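Local coordinates for SH2 domain-containing protein 3C (Homo sapiens, PDB 3T6G), which acts as an adapter in cell adhesion and migration, its C-terminal Cdc25-homology domain, locked in a closed form without canonical exchange activity, binding the scaffold BCAR1 (p130Cas), at residues T52-H56 / F267-L273; L99-F103 / V276-E280; L201-P207 / L255-A260. The protein carries 2 engineered substitutions. Residue numbers count along the deposited sequence, not the author numbering.

Contact 1 of 3, residues T52-H56 / F267-L273; sequences TLARH and FQARPEL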
ATOM      1  N   THR A  52      19.255  -7.694  11.235  1.00 60.06           N
ATOM      2  CA  THR A  52      18.272  -8.189  12.188  1.00 61.85           C
ATOM      3  C   THR A  52      17.137  -7.162  12.420  1.00 60.52           C
ATOM      4  O   THR A  52      16.013  -7.525  12.712  1.00 68.34           O
ATOM      5  CB  THR A  52      18.935  -8.750  13.506  1.00 62.99           C
ATOM      6  OG1 THR A  52      18.840  -7.808  14.580  1.00 65.93           O
ATOM      7  CG2 THR A  52      20.381  -9.091  13.260  1.00 47.25           C
ATOM      8  N   LEU A  53      17.428  -5.881  12.282  1.00 56.82           N
ATOM      9  CA  LEU A  53      16.369  -4.898  12.300  1.00 57.71           C
ATOM     10  C   LEU A  53      15.391  -5.262  11.185  1.00 65.52           C
ATOM     11  O   LEU A  53      14.181  -5.242  11.375  1.00 64.04           O
ATOM     12  CB  LEU A  53      16.929  -3.501  12.042  1.00 51.97           C
ATOM     13  CG  LEU A  53      17.404  -2.779  13.292  1.00 57.03           C
ATOM     14  CD1 LEU A  53      17.245  -1.300  13.082  1.00 55.72           C
ATOM     15  CD2 LEU A  53      16.633  -3.254  14.549  1.00 53.97           C
ATOM     16  N   ALA A  54      15.946  -5.621  10.030  1.00 61.79           N
ATOM     17  CA  ALA A  54      15.162  -5.880   8.832  1.00 60.06           C
ATOM     18  C   ALA A  54      14.330  -7.128   9.009  1.00 63.72           C
ATOM     19  O   ALA A  54      13.152  -7.142   8.669  1.00 58.07           O
ATOM     20  CB  ALA A  54      16.070  -6.025   7.615  1.00 52.16           C
ATOM     21  N   ARG A  55      14.948  -8.179   9.534  1.00 62.23           N
ATOM     22  CA  ARG A  55      14.236  -9.419   9.747  1.00 55.44           C
ATOM     23  C   ARG A  55      13.063  -9.172  10.678  1.00 57.43           C
ATOM     24  O   ARG A  55      11.963  -9.682  10.464  1.00 53.44           O
ATOM     25  CB  ARG A  55      15.152 -10.481  10.322  1.00 50.23           C
ATOM     26  CG  ARG A  55      15.891 -11.284   9.278  1.00 63.93           C
ATOM     27  CD  ARG A  55      16.567 -12.500   9.922  1.00 84.23           C
ATOM     28  NE  ARG A  55      17.781 -12.894   9.214  1.00 92.94           N
ATOM     29  CZ  ARG A  55      19.013 -12.592   9.607  1.00104.83           C
ATOM     30  NH1 ARG A  55      19.207 -11.900  10.724  1.00114.10           N
ATOM     31  NH2 ARG A  55      20.056 -12.993   8.890  1.00109.51           N
ATOM     32  N   HIS A  56      13.284  -8.369  11.707  1.00 55.00           N
ATOM     33  CA  HIS A  56      12.216  -8.119  12.658  1.00 53.69           C
ATOM     34  C   HIS A  56      10.986  -7.411  12.074  1.00 67.66           C
ATOM     35  O   HIS A  56       9.868  -7.842  12.344  1.00 64.36           O
ATOM     36  CB  HIS A  56      12.747  -7.404  13.885  1.00 42.76           C
ATOM     37  CG  HIS A  56      13.441  -8.325  14.840  1.00 56.43           C
ATOM     38  ND1 HIS A  56      14.563  -9.045  14.488  1.00 53.16           N
ATOM     39  CD2 HIS A  56      13.133  -8.699  16.105  1.00 57.92           C
ATOM     40  CE1 HIS A  56      14.931  -9.800  15.501  1.00 51.59           C
ATOM     41  NE2 HIS A  56      14.085  -9.605  16.501  1.00 57.20           N
ATOM     42  N   PHE A 267      14.291 -18.089  12.476  1.00 77.49           N
ATOM     43  CA  PHE A 267      14.335 -16.736  13.009  1.00 74.57           C
ATOM     44  C   PHE A 267      14.217 -16.739  14.536  1.00 74.04           C
ATOM     45  O   PHE A 267      13.291 -17.320  15.103  1.00 75.77           O
ATOM     46  CB  PHE A 267      13.274 -15.825  12.359  1.00 66.47           C
ATOM     47  CG  PHE A 267      13.312 -14.403  12.854  1.00 62.37           C
ATOM     48  CD1 PHE A 267      12.144 -13.725  13.159  1.00 61.18           C
ATOM     49  CD2 PHE A 267      14.522 -13.762  13.060  1.00 67.13           C
ATOM     50  CE1 PHE A 267      12.178 -12.428  13.631  1.00 59.26           C
ATOM     51  CE2 PHE A 267      14.568 -12.473  13.551  1.00 72.16           C
ATOM     52  CZ  PHE A 267      13.389 -11.803  13.833  1.00 73.15           C
ATOM     53  N   GLN A 268      15.166 -16.089  15.196  1.00 73.80           N
ATOM     54  CA  GLN A 268      15.146 -15.988  16.652  1.00 79.96           C
ATOM     55  C   GLN A 268      14.805 -14.568  17.081  1.00 69.65           C
ATOM     56  O   GLN A 268      15.692 -13.713  17.219  1.00 72.64           O
ATOM     57  CB  GLN A 268      16.486 -16.442  17.247  1.00 88.45           C
ATOM     58  CG  GLN A 268      16.752 -17.949  17.110  1.00104.73           C
ATOM     59  CD  GLN A 268      18.079 -18.400  17.740  1.00122.32           C
ATOM     60  OE1 GLN A 268      18.739 -17.645  18.470  1.00120.99           O
ATOM     61  NE2 GLN A 268      18.468 -19.642  17.457  1.00129.34           N
ATOM     62  N   ALA A 269      13.518 -14.311  17.282  1.00 60.43           N
ATOM     63  CA  ALA A 269      13.068 -12.932  17.447  1.00 64.40           C
ATOM     64  C   ALA A 269      13.314 -12.429  18.850  1.00 67.15           C
ATOM     65  O   ALA A 269      13.124 -13.162  19.813  1.00 68.99           O
ATOM     66  CB  ALA A 269      11.585 -12.783  17.082  1.00 59.68           C
ATOM     67  N   ARG A 270      13.729 -11.173  18.963  1.00 68.77           N
ATOM     68  CA  ARG A 270      13.791 -10.530  20.264  1.00 72.28           C
ATOM     69  C   ARG A 270      12.500  -9.763  20.485  1.00 73.40           C
ATOM     70  O   ARG A 270      12.285  -8.717  19.885  1.00 83.53           O
ATOM     71  CB  ARG A 270      14.968  -9.569  20.346  1.00 73.17           C
ATOM     72  CG  ARG A 270      16.228 -10.062  19.678  1.00 77.38           C
ATOM     73  CD  ARG A 270      17.235  -8.934  19.619  1.00 76.72           C
ATOM     74  NE  ARG A 270      18.611  -9.415  19.579  1.00 82.84           N
ATOM     75  CZ  ARG A 270      19.567  -8.943  20.368  1.00 86.09           C
ATOM     76  NH1 ARG A 270      19.283  -7.986  21.243  1.00 82.79           N
ATOM     77  NH2 ARG A 270      20.802  -9.423  20.284  1.00 93.94           N
ATOM     78  N   PRO A 271      11.629 -10.298  21.342  1.00 63.11           N
ATOM     79  CA  PRO A 271      10.381  -9.702  21.812  1.00 62.09           C
ATOM     80  C   PRO A 271      10.346  -8.171  21.796  1.00 67.44           C
ATOM     81  O   PRO A 271       9.453  -7.591  21.156  1.00 77.69           O
ATOM     82  CB  PRO A 271      10.280 -10.217  23.253  1.00 66.25           C
ATOM     83  CG  PRO A 271      11.343 -11.349  23.370  1.00 59.06           C
ATOM     84  CD  PRO A 271      11.848 -11.603  21.975  1.00 58.65           C
ATOM     85  N   GLU A 272      11.289  -7.527  22.481  1.00 67.87           N
ATOM     86  CA  GLU A 272      11.255  -6.067  22.634  1.00 66.72           C
ATOM     87  C   GLU A 272      11.368  -5.377  21.293  1.00 66.79           C
ATOM     88  O   GLU A 272      10.769  -4.330  21.049  1.00 70.93           O
ATOM     89  CB  GLU A 272      12.378  -5.585  23.544  1.00 67.66           C
ATOM     90  CG  GLU A 272      12.469  -6.312  24.874  1.00 74.20           C
ATOM     91  CD  GLU A 272      13.356  -5.575  25.862  1.00 82.61           C
ATOM     92  OE1 GLU A 272      14.592  -5.570  25.664  1.00 82.33           O
ATOM     93  OE2 GLU A 272      12.812  -4.987  26.823  1.00 86.23           O
ATOM     94  N   LEU A 273      12.148  -5.987  20.421  1.00 69.08           N
ATOM     95  CA  LEU A 273      12.360  -5.460  19.098  1.00 66.53           C
ATOM     96  C   LEU A 273      11.064  -5.552  18.322  1.00 68.70           C
ATOM     97  O   LEU A 273      10.690  -4.593  17.640  1.00 67.05           O
ATOM     98  CB  LEU A 273      13.461  -6.244  18.400  1.00 74.99           C
ATOM     99  CG  LEU A 273      14.718  -5.490  17.992  1.00 70.39           C
ATOM    100  CD1 LEU A 273      15.493  -6.358  17.022  1.00 76.58           C
ATOM    101  CD2 LEU A 273      14.349  -4.176  17.325  1.00 67.44           C
TER
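A histidine clamped between an aromatic ring and an aliphatic side chain illustrates how, in an all-helical Cdc25-homology (Ras-GEF) domain, a polar residue can serve as the hub between one helix and the loop and first turn of another. His56, on helix 50-64, adopts chi1 near -79° (m), which swings its imidazole out to the 267-273 segment although its CA-to-CB bond points sideways. One face of the ring receives the edge of Phe267: the centroids lie 4.6 Å apart and the planes meet at 85°, an edge-to-face pair. Leu273 closes the opposite face, its CD1 standing 3.5 Å from the imidazole centroid and only 11° off the ring normal, a CH-pi contact. Phe267 reaches its place through a t chi1 rotamer, and it also rests on the aliphatic base of Arg55, whose CB is 3.8 Å from Phe267 CE2. Leu273 does double duty: besides covering the imidazole, it touches Leu53, with Leu53 CD2 and Leu273 CD2 3.7 Å apart. Leu53 itself starts out pointing away from the partner segment, and only the end of its side chain comes back within reach; it also packs on Phe277. Both ring nitrogens are engaged. His56 ND1 donates back along its own helix to Thr52 O at 2.8 Å, sharing that carbonyl with the backbone N of His56. With ND1 turned back in this way, NE2 is directed to the partner segment, where it accepts a nearly straight hydrogen bond (167°) near the ring plane: Arg270 N to His56 NE2, 2.9 Å.

Contact 2 of 3, residues L99-F103 / V276-E280; sequences LLERF and VFSTE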
ATOM      1  N   LEU A  99      -2.639  -0.748   6.689  1.00 50.69           N
ATOM      2  CA  LEU A  99      -1.323  -0.720   6.090  1.00 53.57           C
ATOM      3  C   LEU A  99      -0.866   0.716   5.840  1.00 60.87           C
ATOM      4  O   LEU A  99       0.322   0.974   5.822  1.00 60.17           O
ATOM      5  CB  LEU A  99      -1.265  -1.516   4.790  1.00 48.72           C
ATOM      6  CG  LEU A  99      -1.299  -3.037   4.862  1.00 53.66           C
ATOM      7  CD1 LEU A  99      -1.333  -3.605   3.432  1.00 53.02           C
ATOM      8  CD2 LEU A  99      -0.086  -3.560   5.608  1.00 53.75           C
ATOM      9  N   LEU A 100      -1.794   1.645   5.634  1.00 67.07           N
ATOM     10  CA  LEU A 100      -1.392   3.031   5.407  1.00 61.99           C
ATOM     11  C   LEU A 100      -0.970   3.693   6.728  1.00 66.43           C
ATOM     12  O   LEU A 100      -0.011   4.479   6.756  1.00 74.29           O
ATOM     13  CB  LEU A 100      -2.479   3.853   4.690  1.00 54.07           C
ATOM     14  CG  LEU A 100      -2.690   3.648   3.177  1.00 58.19           C
ATOM     15  CD1 LEU A 100      -4.018   4.254   2.711  1.00 57.71           C
ATOM     16  CD2 LEU A 100      -1.559   4.199   2.341  1.00 51.96           C
ATOM     17  N   GLU A 101      -1.672   3.387   7.820  1.00 59.27           N
ATOM     18  CA  GLU A 101      -1.259   3.900   9.125  1.00 64.00           C
ATOM     19  C   GLU A 101       0.113   3.345   9.446  1.00 62.81           C
ATOM     20  O   GLU A 101       0.988   4.064   9.930  1.00 61.80           O
ATOM     21  CB  GLU A 101      -2.224   3.505  10.240  1.00 65.59           C
ATOM     22  CG  GLU A 101      -1.784   3.999  11.627  1.00 66.96           C
ATOM     23  CD  GLU A 101      -2.092   5.476  11.867  1.00 76.12           C
ATOM     24  OE1 GLU A 101      -3.136   5.943  11.370  1.00 85.37           O
ATOM     25  OE2 GLU A 101      -1.306   6.173  12.549  1.00 68.16           O
ATOM     26  N   ARG A 102       0.300   2.066   9.147  1.00 57.77           N
ATOM     27  CA  ARG A 102       1.542   1.408   9.502  1.00 64.52           C
ATOM     28  C   ARG A 102       2.695   2.102   8.803  1.00 65.96           C
ATOM     29  O   ARG A 102       3.661   2.526   9.444  1.00 64.89           O
ATOM     30  CB  ARG A 102       1.532  -0.084   9.144  1.00 60.02           C
ATOM     31  CG  ARG A 102       2.680  -0.859   9.822  1.00 55.55           C
ATOM     32  CD  ARG A 102       2.679  -2.357   9.520  1.00 55.17           C
ATOM     33  NE  ARG A 102       3.992  -2.948   9.752  1.00 55.66           N
ATOM     34  CZ  ARG A 102       4.572  -3.042  10.952  1.00 56.96           C
ATOM     35  NH1 ARG A 102       3.964  -2.590  12.050  1.00 49.57           N
ATOM     36  NH2 ARG A 102       5.764  -3.595  11.063  1.00 58.54           N
ATOM     37  N   PHE A 103       2.576   2.186   7.483  1.00 61.73           N
ATOM     38  CA  PHE A 103       3.551   2.832   6.616  1.00 60.24           C
ATOM     39  C   PHE A 103       3.956   4.238   7.104  1.00 68.45           C
ATOM     40  O   PHE A 103       5.122   4.465   7.477  1.00 62.26           O
ATOM     41  CB  PHE A 103       2.983   2.903   5.204  1.00 53.67           C
ATOM     42  CG  PHE A 103       3.976   3.323   4.157  1.00 58.49           C
ATOM     43  CD1 PHE A 103       4.763   2.379   3.508  1.00 52.67           C
ATOM     44  CD2 PHE A 103       4.096   4.653   3.790  1.00 53.71           C
ATOM     45  CE1 PHE A 103       5.658   2.757   2.526  1.00 55.25           C
ATOM     46  CE2 PHE A 103       4.994   5.037   2.798  1.00 47.76           C
ATOM     47  CZ  PHE A 103       5.772   4.087   2.164  1.00 51.20           C
ATOM     48  N   VAL A 276       8.824  -2.800  19.243  1.00 56.56           N
ATOM     49  CA  VAL A 276       9.258  -1.501  18.701  1.00 50.08           C
ATOM     50  C   VAL A 276       8.705  -1.282  17.298  1.00 56.98           C
ATOM     51  O   VAL A 276       8.338  -0.177  16.918  1.00 52.66           O
ATOM     52  CB  VAL A 276      10.815  -1.397  18.692  1.00 59.02           C
ATOM     53  CG1 VAL A 276      11.261  -0.195  17.931  1.00 52.98           C
ATOM     54  CG2 VAL A 276      11.378  -1.354  20.139  1.00 46.36           C
ATOM     55  N   PHE A 277       8.616  -2.374  16.549  1.00 65.68           N
ATOM     56  CA  PHE A 277       8.167  -2.357  15.170  1.00 57.94           C
ATOM     57  C   PHE A 277       6.675  -2.664  15.045  1.00 62.72           C
ATOM     58  O   PHE A 277       6.191  -3.048  13.966  1.00 56.84           O
ATOM     59  CB  PHE A 277       8.975  -3.373  14.368  1.00 52.31           C
ATOM     60  CG  PHE A 277      10.347  -2.905  14.043  1.00 61.67           C
ATOM     61  CD1 PHE A 277      10.539  -1.668  13.422  1.00 60.02           C
ATOM     62  CD2 PHE A 277      11.456  -3.671  14.379  1.00 60.51           C
ATOM     63  CE1 PHE A 277      11.819  -1.215  13.128  1.00 56.02           C
ATOM     64  CE2 PHE A 277      12.740  -3.224  14.086  1.00 57.11           C
ATOM     65  CZ  PHE A 277      12.921  -1.997  13.467  1.00 59.11           C
ATOM     66  N   SER A 278       5.955  -2.509  16.150  1.00 55.28           N
ATOM     67  CA  SER A 278       4.522  -2.707  16.132  1.00 56.36           C
ATOM     68  C   SER A 278       3.829  -1.339  16.100  1.00 61.77           C
ATOM     69  O   SER A 278       4.212  -0.428  16.864  1.00 57.36           O
ATOM     70  CB  SER A 278       4.068  -3.540  17.339  1.00 55.12           C
ATOM     71  OG  SER A 278       3.299  -2.761  18.239  1.00 60.54           O
ATOM     72  N   THR A 279       2.823  -1.209  15.217  1.00 56.91           N
ATOM     73  CA  THR A 279       2.137   0.071  14.958  1.00 53.01           C
ATOM     74  C   THR A 279       1.393   0.602  16.184  1.00 60.11           C
ATOM     75  O   THR A 279       1.434   1.806  16.480  1.00 65.64           O
ATOM     76  CB  THR A 279       1.133  -0.031  13.804  1.00 51.06           C
ATOM     77  OG1 THR A 279       1.812  -0.418  12.605  1.00 54.01           O
ATOM     78  CG2 THR A 279       0.454   1.313  13.592  1.00 44.85           C
ATOM     79  N   GLU A 280       0.711  -0.296  16.887  1.00 52.06           N
ATOM     80  CA  GLU A 280       0.116   0.041  18.172  1.00 58.56           C
ATOM     81  C   GLU A 280       1.152   0.601  19.145  1.00 62.09           C
ATOM     82  O   GLU A 280       0.913   1.610  19.811  1.00 68.49           O
ATOM     83  CB  GLU A 280      -0.560  -1.188  18.788  1.00 64.32           C
ATOM     84  CG  GLU A 280      -1.421  -1.986  17.808  1.00 63.54           C
ATOM     85  CD  GLU A 280      -2.603  -2.683  18.488  1.00 77.20           C
ATOM     86  OE1 GLU A 280      -3.113  -3.691  17.950  1.00 82.58           O
ATOM     87  OE2 GLU A 280      -3.040  -2.215  19.556  1.00 85.58           O
TER
HETATM   88  O   HOH W   1       3.858   1.559  12.088  1.00 65.08           O
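Where one helix ends and the next begins, backbone carbonyls lose their helical partners, and a buried arginine can supply the missing donors. Along helix 93-115, Leu99 points away from the joint and packs on Ile213. Glu101 does face it, its CG lying 4.0 Å from Thr279 CG2, while its carboxylate forms a salt bridge with Arg299. Arg102 makes the decisive contact. Its extended side chain brings the guanidinium edge-on to the 276-280 segment, where Arg102 NH1 and NH2 each donate to Phe277 O at 3.0 Å. Arg102 NH1 also donates to Thr279 OG1 at 3.1 Å, and its NE forms a salt bridge with Asp61 on helix 50-64. A water bridges Arg102 O and Thr279 OG1, donating to the first at 2.8 Å and accepting from the second at 2.9 Å. Ser278, with OG bonded to Phe281 N, is the N-cap of helix 279-287. A buried arginine of helix 93-115 thus holds the turn between helices 271-276 and 279-287 inside the all-helical Cdc25-homology fold.

Contact 3 of 3, residues L201-P207 / L255-A260; sequences LSNTTFP and LYHTNA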
ATOM      1  N   LEU A 201      10.283 -11.825  -8.425  1.00106.57           N
ATOM      2  CA  LEU A 201       9.221 -12.427  -7.648  1.00100.00           C
ATOM      3  C   LEU A 201       9.789 -13.521  -6.727  1.00 97.35           C
ATOM      4  O   LEU A 201       9.289 -13.740  -5.622  1.00 90.54           O
ATOM      5  CB  LEU A 201       8.187 -12.998  -8.623  1.00 99.40           C
ATOM      6  CG  LEU A 201       6.764 -13.400  -8.244  1.00 87.77           C
ATOM      7  CD1 LEU A 201       5.911 -12.203  -7.861  1.00 76.92           C
ATOM      8  CD2 LEU A 201       6.175 -14.113  -9.441  1.00 90.23           C
ATOM      9  N   SER A 202      10.853 -14.185  -7.173  1.00 95.47           N
ATOM     10  CA  SER A 202      11.412 -15.312  -6.426  1.00 96.84           C
ATOM     11  C   SER A 202      12.084 -14.941  -5.095  1.00 96.12           C
ATOM     12  O   SER A 202      12.276 -15.803  -4.237  1.00101.55           O
ATOM     13  CB  SER A 202      12.392 -16.096  -7.293  1.00100.12           C
ATOM     14  OG  SER A 202      13.641 -15.439  -7.353  1.00106.87           O
ATOM     15  N   ASN A 203      12.451 -13.675  -4.922  1.00 88.83           N
ATOM     16  CA  ASN A 203      12.989 -13.225  -3.639  1.00 87.64           C
ATOM     17  C   ASN A 203      11.994 -12.385  -2.880  1.00 79.20           C
ATOM     18  O   ASN A 203      12.280 -11.923  -1.777  1.00 92.89           O
ATOM     19  CB  ASN A 203      14.303 -12.442  -3.807  1.00100.54           C
ATOM     20  CG  ASN A 203      14.986 -12.129  -2.463  1.00 97.95           C
ATOM     21  OD1 ASN A 203      15.562 -13.012  -1.829  1.00 90.59           O
ATOM     22  ND2 ASN A 203      14.923 -10.867  -2.038  1.00 94.50           N
ATOM     23  N   THR A 204      10.810 -12.206  -3.454  1.00 66.53           N
ATOM     24  CA  THR A 204       9.830 -11.299  -2.869  1.00 57.30           C
ATOM     25  C   THR A 204       9.001 -11.925  -1.762  1.00 60.07           C
ATOM     26  O   THR A 204       8.639 -13.107  -1.800  1.00 61.38           O
ATOM     27  CB  THR A 204       8.895 -10.723  -3.936  1.00 60.11           C
ATOM     28  OG1 THR A 204       9.681 -10.194  -5.010  1.00 83.88           O
ATOM     29  CG2 THR A 204       8.049  -9.617  -3.355  1.00 48.33           C
ATOM     30  N   THR A 205       8.629 -11.070  -0.824  1.00 53.37           N
ATOM     31  CA  THR A 205       8.162 -11.471   0.471  1.00 43.78           C
ATOM     32  C   THR A 205       7.058 -10.514   0.815  1.00 54.31           C
ATOM     33  O   THR A 205       6.149 -10.825   1.576  1.00 69.00           O
ATOM     34  CB  THR A 205       9.349 -11.289   1.461  1.00 63.20           C
ATOM     35  OG1 THR A 205       9.729 -12.550   2.047  1.00 61.27           O
ATOM     36  CG2 THR A 205       9.037 -10.256   2.518  1.00 43.65           C
ATOM     37  N   PHE A 206       7.141  -9.324   0.241  1.00 51.66           N
ATOM     38  CA  PHE A 206       6.113  -8.319   0.415  1.00 49.36           C
ATOM     39  C   PHE A 206       6.230  -7.307  -0.716  1.00 65.35           C
ATOM     40  O   PHE A 206       7.053  -6.405  -0.658  1.00 73.01           O
ATOM     41  CB  PHE A 206       6.288  -7.639   1.753  1.00 41.56           C
ATOM     42  CG  PHE A 206       5.109  -6.833   2.173  1.00 42.44           C
ATOM     43  CD1 PHE A 206       4.847  -6.626   3.507  1.00 44.07           C
ATOM     44  CD2 PHE A 206       4.250  -6.309   1.234  1.00 48.43           C
ATOM     45  CE1 PHE A 206       3.763  -5.900   3.905  1.00 44.92           C
ATOM     46  CE2 PHE A 206       3.164  -5.566   1.625  1.00 47.66           C
ATOM     47  CZ  PHE A 206       2.925  -5.353   2.958  1.00 43.74           C
ATOM     48  N   PRO A 207       5.379  -7.444  -1.742  1.00 69.73           N
ATOM     49  CA  PRO A 207       5.496  -6.728  -3.012  1.00 52.10           C
ATOM     50  C   PRO A 207       5.176  -5.260  -2.819  1.00 50.16           C
ATOM     51  O   PRO A 207       4.705  -4.850  -1.741  1.00 43.43           O
ATOM     52  CB  PRO A 207       4.393  -7.356  -3.845  1.00 60.86           C
ATOM     53  CG  PRO A 207       3.308  -7.587  -2.818  1.00 66.79           C
ATOM     54  CD  PRO A 207       4.046  -8.056  -1.588  1.00 70.54           C
ATOM     55  N   LEU A 255       2.865 -17.343  -2.918  1.00 68.99           N
ATOM     56  CA  LEU A 255       4.298 -17.304  -3.162  1.00 66.08           C
ATOM     57  C   LEU A 255       4.976 -16.416  -2.124  1.00 68.90           C
ATOM     58  O   LEU A 255       6.029 -16.757  -1.592  1.00 77.32           O
ATOM     59  CB  LEU A 255       4.618 -16.816  -4.576  1.00 66.43           C
ATOM     60  CG  LEU A 255       6.129 -16.693  -4.836  1.00 69.98           C
ATOM     61  CD1 LEU A 255       6.730 -18.075  -5.007  1.00 72.68           C
ATOM     62  CD2 LEU A 255       6.447 -15.827  -6.049  1.00 67.86           C
ATOM     63  N   TYR A 256       4.369 -15.276  -1.830  1.00 57.64           N
ATOM     64  CA  TYR A 256       4.948 -14.382  -0.849  1.00 56.12           C
ATOM     65  C   TYR A 256       4.960 -15.032   0.542  1.00 62.61           C
ATOM     66  O   TYR A 256       5.929 -14.880   1.298  1.00 69.74           O
ATOM     67  CB  TYR A 256       4.216 -13.035  -0.833  1.00 50.32           C
ATOM     68  CG  TYR A 256       4.101 -12.418  -2.204  1.00 63.68           C
ATOM     69  CD1 TYR A 256       5.238 -12.157  -2.951  1.00 65.88           C
ATOM     70  CD2 TYR A 256       2.856 -12.103  -2.761  1.00 63.51           C
ATOM     71  CE1 TYR A 256       5.159 -11.600  -4.197  1.00 71.62           C
ATOM     72  CE2 TYR A 256       2.769 -11.534  -4.025  1.00 66.07           C
ATOM     73  CZ  TYR A 256       3.926 -11.285  -4.735  1.00 71.79           C
ATOM     74  OH  TYR A 256       3.876 -10.732  -5.990  1.00 71.91           O
ATOM     75  N   HIS A 257       3.890 -15.753   0.871  1.00 51.86           N
ATOM     76  CA  HIS A 257       3.796 -16.432   2.155  1.00 56.53           C
ATOM     77  C   HIS A 257       4.934 -17.445   2.280  1.00 62.81           C
ATOM     78  O   HIS A 257       5.704 -17.416   3.251  1.00 63.23           O
ATOM     79  CB  HIS A 257       2.451 -17.132   2.292  1.00 57.60           C
ATOM     80  CG  HIS A 257       2.442 -18.232   3.310  1.00 58.17           C
ATOM     81  ND1 HIS A 257       2.364 -17.995   4.670  1.00 52.42           N
ATOM     82  CD2 HIS A 257       2.491 -19.578   3.162  1.00 47.38           C
ATOM     83  CE1 HIS A 257       2.367 -19.152   5.315  1.00 50.49           C
ATOM     84  NE2 HIS A 257       2.451 -20.125   4.426  1.00 59.21           N
ATOM     85  N   THR A 258       5.034 -18.323   1.279  1.00 60.59           N
ATOM     86  CA  THR A 258       6.130 -19.277   1.177  1.00 62.36           C
ATOM     87  C   THR A 258       7.493 -18.623   1.388  1.00 68.17           C
ATOM     88  O   THR A 258       8.187 -18.935   2.347  1.00 70.89           O
ATOM     89  CB  THR A 258       6.174 -19.948  -0.192  1.00 63.45           C
ATOM     90  OG1 THR A 258       5.087 -20.869  -0.314  1.00 62.88           O
ATOM     91  CG2 THR A 258       7.492 -20.695  -0.350  1.00 73.17           C
ATOM     92  N   ASN A 259       7.871 -17.728   0.477  1.00 65.05           N
ATOM     93  CA  ASN A 259       9.133 -17.013   0.589  1.00 60.45           C
ATOM     94  C   ASN A 259       9.366 -16.515   1.991  1.00 60.69           C
ATOM     95  O   ASN A 259      10.414 -16.753   2.578  1.00 74.25           O
ATOM     96  CB  ASN A 259       9.172 -15.832  -0.363  1.00 58.55           C
ATOM     97  CG  ASN A 259       9.303 -16.264  -1.789  1.00 62.83           C
ATOM     98  OD1 ASN A 259       9.713 -17.397  -2.070  1.00 65.41           O
ATOM     99  ND2 ASN A 259       8.969 -15.368  -2.712  1.00 54.53           N
ATOM    100  N   ALA A 260       8.378 -15.813   2.524  1.00 53.11           N
ATOM    101  CA  ALA A 260       8.487 -15.220   3.847  1.00 48.75           C
ATOM    102  C   ALA A 260       8.709 -16.297   4.923  1.00 63.60           C
ATOM    103  O   ALA A 260       9.449 -16.086   5.875  1.00 64.54           O
ATOM    104  CB  ALA A 260       7.231 -14.423   4.141  1.00 48.79           C
TER
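Side chains of a helix can fill the hollows of an irregular loop, not only those of another helix. Here the loop 201-207, between helices 175-193 and 210-215, lies along helix 253-263, coming closest where the CA atoms of Thr205 and Tyr256 are 4.5 Å apart. Tyr256 is the largest bump. Its ring slots into a hollow bordered by Leu201, Thr204 and Pro207: Thr204 CG2 approaches Tyr256 CE1 to 3.6 Å, Leu201 CD1 lies 3.8 Å from Tyr256 CE1, and Pro207 CD sits over the ring face, 4.2 Å from the centroid and 4° off the normal, as a CH-pi contact. Leu201 also meets Leu255, with Leu201 CG 3.3 Å from Leu255 CD2. A second projection, Asn259, fits into the bend of the 3-10 turn: its ND2 donates to Thr204 O in a very short bond of 2.5 Å and weakly to Leu201 O at 3.3 Å. Farther along, Thr205 OG1 lies 3.5 Å from Ala260 CA. Phe206 turns the other way and stacks on Phe146. The result is a loop-on-helix packing within the all-helical Cdc25-homology fold, with one asparagine side chain hydrogen-bonded to two loop carbonyls.

How the contacts relate
All three contacts belong to one Cdc25-homology domain, and each joins parts distant in sequence. Contacts 1 and 2 are close neighbours, their centres 15 Å apart; they touch where Phe277 packs on Leu53 and His56, and their second segments involve the successive helices 271-276 and 279-287. Along the chain their segments alternate, so the two closures cross. Contact 3 is nested inside the loops closed by both, its centre 19 Å from that of contact 1 and 20 Å from that of contact 2. The centre of contact 2 lies nearest the chain centre, about 7 Å from it. Together they tie later segments to earlier helices (contacts 1 and 2) and a loop (contact 3), consistent with the compact, closed domain required for BCAR1 binding.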